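Local coordinates for protein fuculose-1-phosphate aldolase (Glaciozyma antarctica, PDB 4XXF) that belongs to the class II aldolase and adducin family and carries a zinc ion held by three histidines, at residues Ile135-Asp146 / Ile217-Phe228. Residues are numbered along the deposited sequence; the frame is centred on the assembly and turned at random. Where two conformers were deposited one is given.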
# COMPACT_ATOMS: atom_id res chain seq x y z
N ILE A 135 -16.12 -8.82 -17.42
CA ILE A 135 -16.60 -9.74 -16.40
C ILE A 135 -15.68 -10.97 -16.42
O ILE A 135 -15.92 -11.95 -17.12
CB ILE A 135 -18.08 -10.11 -16.62
CG1 ILE A 135 -18.94 -8.83 -16.74
CG2 ILE A 135 -18.58 -11.00 -15.48
CD1 ILE A 135 -18.84 -7.87 -15.55
N THR A 136 -14.60 -10.87 -15.64
CA THR A 136 -13.49 -11.82 -15.68
C THR A 136 -13.21 -12.50 -14.34
O THR A 136 -12.30 -13.33 -14.25
CB THR A 136 -12.21 -11.14 -16.12
OG1 THR A 136 -11.94 -10.08 -15.20
CG2 THR A 136 -12.35 -10.55 -17.53
N THR A 137 -13.96 -12.14 -13.30
CA THR A 137 -13.80 -12.76 -11.98
C THR A 137 -15.16 -13.06 -11.38
O THR A 137 -16.16 -12.44 -11.75
CB THR A 137 -13.03 -11.87 -10.99
OG1 THR A 137 -13.84 -10.73 -10.68
CG2 THR A 137 -11.69 -11.43 -11.57
N GLN A 138 -15.20 -13.99 -10.44
CA GLN A 138 -16.45 -14.29 -9.76
C GLN A 138 -17.03 -13.02 -9.12
O GLN A 138 -18.21 -12.72 -9.27
CB GLN A 138 -16.22 -15.37 -8.72
CG GLN A 138 -17.46 -15.72 -7.95
CD GLN A 138 -17.24 -16.91 -7.05
OE1 GLN A 138 -16.76 -17.95 -7.49
NE2 GLN A 138 -17.58 -16.77 -5.77
N ASP A 139 -16.18 -12.26 -8.44
CA ASP A 139 -16.62 -11.01 -7.80
C ASP A 139 -17.22 -10.02 -8.80
O ASP A 139 -18.23 -9.35 -8.51
CB ASP A 139 -15.44 -10.35 -7.07
CG ASP A 139 -14.92 -11.20 -5.90
OD1 ASP A 139 -15.72 -11.84 -5.18
OD2 ASP A 139 -13.69 -11.21 -5.68
N SER A 140 -16.61 -9.92 -9.98
CA SER A 140 -17.11 -9.01 -11.01
C SER A 140 -18.52 -9.36 -11.50
O SER A 140 -19.20 -8.52 -12.08
CB SER A 140 -16.16 -8.97 -12.21
OG SER A 140 -16.28 -10.12 -13.02
N CYS A 141 -18.95 -10.60 -11.27
CA CYS A 141 -20.27 -11.00 -11.73
C CYS A 141 -21.38 -10.28 -10.99
O CYS A 141 -22.53 -10.32 -11.44
CB CYS A 141 -20.44 -12.51 -11.59
SG CYS A 141 -19.40 -13.47 -12.73
N ALA A 142 -21.07 -9.61 -9.89
CA ALA A 142 -22.05 -8.74 -9.24
C ALA A 142 -22.50 -7.62 -10.19
O ALA A 142 -23.57 -7.02 -9.99
CB ALA A 142 -21.47 -8.15 -7.96
N PHE A 143 -21.69 -7.35 -11.21
CA PHE A 143 -21.95 -6.27 -12.17
C PHE A 143 -22.36 -6.75 -13.55
O PHE A 143 -22.54 -5.94 -14.46
CB PHE A 143 -20.70 -5.39 -12.30
CG PHE A 143 -20.29 -4.77 -11.00
CD1 PHE A 143 -21.00 -3.71 -10.47
CD2 PHE A 143 -19.23 -5.29 -10.28
CE1 PHE A 143 -20.64 -3.16 -9.26
CE2 PHE A 143 -18.87 -4.75 -9.06
CZ PHE A 143 -19.57 -3.69 -8.55
N TYR A 144 -22.51 -8.06 -13.71
CA TYR A 144 -22.90 -8.62 -15.00
C TYR A 144 -24.22 -8.04 -15.48
O TYR A 144 -25.24 -8.16 -14.80
CB TYR A 144 -22.99 -10.15 -14.90
CG TYR A 144 -23.59 -10.79 -16.11
CD1 TYR A 144 -22.89 -10.86 -17.30
CD2 TYR A 144 -24.87 -11.31 -16.08
CE1 TYR A 144 -23.43 -11.44 -18.42
CE2 TYR A 144 -25.42 -11.90 -17.19
CZ TYR A 144 -24.70 -11.95 -18.35
OH TYR A 144 -25.27 -12.54 -19.46
N GLY A 145 -24.18 -7.38 -16.62
CA GLY A 145 -25.35 -6.74 -17.20
C GLY A 145 -25.93 -5.63 -16.35
O GLY A 145 -27.06 -5.19 -16.61
N ASP A 146 -25.18 -5.15 -15.37
CA ASP A 146 -25.74 -4.21 -14.40
C ASP A 146 -24.80 -3.06 -14.06
O ASP A 146 -24.92 -2.45 -13.00
CB ASP A 146 -26.14 -4.94 -13.11
CG ASP A 146 -27.31 -4.27 -12.39
OD1 ASP A 146 -28.21 -3.70 -13.06
OD2 ASP A 146 -27.36 -4.33 -11.15
N ILE A 217 -9.40 -13.78 -19.97
CA ILE A 217 -10.42 -14.68 -20.48
C ILE A 217 -11.73 -14.33 -19.80
O ILE A 217 -11.83 -14.44 -18.57
CB ILE A 217 -10.05 -16.15 -20.22
CG1 ILE A 217 -8.67 -16.47 -20.82
CG2 ILE A 217 -11.12 -17.07 -20.79
CD1 ILE A 217 -8.19 -17.88 -20.55
N PRO A 218 -12.73 -13.89 -20.57
CA PRO A 218 -14.02 -13.57 -19.94
C PRO A 218 -14.69 -14.82 -19.38
O PRO A 218 -14.53 -15.90 -19.94
CB PRO A 218 -14.83 -12.97 -21.10
CG PRO A 218 -14.21 -13.54 -22.33
CD PRO A 218 -12.74 -13.66 -22.02
N ILE A 219 -15.41 -14.67 -18.28
CA ILE A 219 -16.28 -15.74 -17.80
C ILE A 219 -17.36 -15.99 -18.85
O ILE A 219 -17.89 -15.05 -19.43
CB ILE A 219 -16.90 -15.37 -16.45
CG1 ILE A 219 -15.80 -15.34 -15.40
CG2 ILE A 219 -17.99 -16.36 -16.06
CD1 ILE A 219 -16.23 -14.76 -14.07
N ASP A 220 -17.66 -17.26 -19.11
CA ASP A 220 -18.73 -17.61 -20.05
C ASP A 220 -20.03 -17.01 -19.53
O ASP A 220 -20.30 -17.03 -18.34
CB ASP A 220 -18.83 -19.13 -20.19
CG ASP A 220 -19.63 -19.56 -21.41
OD1 ASP A 220 -19.74 -18.76 -22.36
OD2 ASP A 220 -20.15 -20.69 -21.41
N GLU A 221 -20.84 -16.45 -20.43
CA GLU A 221 -22.01 -15.69 -19.98
C GLU A 221 -23.02 -16.49 -19.13
O GLU A 221 -23.54 -15.94 -18.16
CB GLU A 221 -22.73 -15.06 -21.18
CG GLU A 221 -22.01 -13.85 -21.76
CD GLU A 221 -22.89 -12.61 -21.81
OE1 GLU A 221 -24.10 -12.71 -21.49
OE2 GLU A 221 -22.37 -11.53 -22.16
N PRO A 222 -23.27 -17.78 -19.44
CA PRO A 222 -24.18 -18.50 -18.54
C PRO A 222 -23.66 -18.56 -17.10
O PRO A 222 -24.44 -18.41 -16.15
CB PRO A 222 -24.25 -19.89 -19.16
CG PRO A 222 -23.97 -19.66 -20.60
CD PRO A 222 -22.92 -18.59 -20.62
N GLN A 223 -22.36 -18.76 -16.93
CA GLN A 223 -21.76 -18.79 -15.60
C GLN A 223 -21.86 -17.42 -14.93
O GLN A 223 -22.11 -17.33 -13.73
CB GLN A 223 -20.31 -19.27 -15.69
CG GLN A 223 -20.15 -20.77 -15.96
CD GLN A 223 -20.74 -21.22 -17.30
OE1 GLN A 223 -20.86 -20.43 -18.24
NE2 GLN A 223 -21.12 -22.49 -17.38
N ALA A 224 -21.65 -16.36 -15.71
CA ALA A 224 -21.75 -15.00 -15.16
C ALA A 224 -23.17 -14.71 -14.67
O ALA A 224 -23.35 -14.13 -13.60
CB ALA A 224 -21.31 -13.96 -16.19
N ALA A 225 -24.17 -15.11 -15.46
CA ALA A 225 -25.57 -14.93 -15.09
C ALA A 225 -25.90 -15.70 -13.82
O ALA A 225 -26.61 -15.22 -12.95
CB ALA A 225 -26.48 -15.37 -16.24
N PHE A 226 -25.38 -16.92 -13.72
CA PHE A 226 -25.61 -17.75 -12.55
C PHE A 226 -25.08 -17.07 -11.29
O PHE A 226 -25.75 -16.99 -10.26
CB PHE A 226 -24.96 -19.12 -12.74
CG PHE A 226 -25.10 -20.02 -11.54
CD1 PHE A 226 -26.22 -20.80 -11.38
CD2 PHE A 226 -24.10 -20.07 -10.58
CE1 PHE A 226 -26.35 -21.63 -10.28
CE2 PHE A 226 -24.22 -20.90 -9.48
CZ PHE A 226 -25.35 -21.68 -9.33
N THR A 227 -23.85 -16.56 -11.39
CA THR A 227 -23.20 -15.94 -10.25
C THR A 227 -23.87 -14.60 -9.88
O THR A 227 -23.98 -14.26 -8.70
CB THR A 227 -21.70 -15.76 -10.53
OG1 THR A 227 -21.13 -17.03 -10.87
CG2 THR A 227 -20.98 -15.23 -9.30
N PHE A 228 -24.36 -13.86 -10.88
CA PHE A 228 -25.08 -12.62 -10.62
C PHE A 228 -26.31 -12.86 -9.74
O PHE A 228 -26.64 -12.02 -8.89
CB PHE A 228 -25.49 -11.95 -11.92
CG PHE A 228 -26.29 -10.68 -11.73
CD1 PHE A 228 -25.65 -9.46 -11.59
CD2 PHE A 228 -27.68 -10.71 -11.66
CE1 PHE A 228 -26.38 -8.29 -11.41
CE2 PHE A 228 -28.41 -9.55 -11.47
CZ PHE A 228 -27.76 -8.33 -11.34
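Y144 lies along the first turns of helix 221-231, and its side chain can be traced outward over that helix. CB serves to carry the ring out: with CG anti to the backbone N (chi1 171°), the ring is swung across the segment 217-228. CG and CD1 sit beneath the methyl of A224, which meets one face in a CH-pi contact, CB lying 4.0 Å from the centroid of the Y144 ring. Over the same face, toward the opposite rim, CD2 and CE2 run along the backbone of A225, and CE2 of Y144 reaches A225 CB at 3.8 Å. CE1 and CZ lie beside the E221 carboxylate, which stands at the ring edge with its plane turned 80° from the ring; Y144 CZ is 3.3 Å from E221 OE1. At the tip, the modelled OH of Y144 and OE1 of E221 are only 2.3 Å apart, a doubtful length.

Deeper in, C141 points at the helix. Its SG packs 3.7 Å from I219 CD1 and equally close to A224 CA, while its CB meets the T227 methyl group. The ring of F228 presents its edge to the backbone, CD1 coming 3.2 Å from C141 O. Ahead of the helix, I219 N donates a hydrogen bond to I135 O (3.0 Å).

The contact thus seats the 3-10 turn 139-143 against helix 221-231. A neighbouring subunit reaches the same region: its K124 forms a salt bridge with D139, and its zinc ligand H181 packs on Q138. The chemistry implies a mainly apolar join, pinned by one backbone hydrogen bond, beside a subunit boundary near zinc.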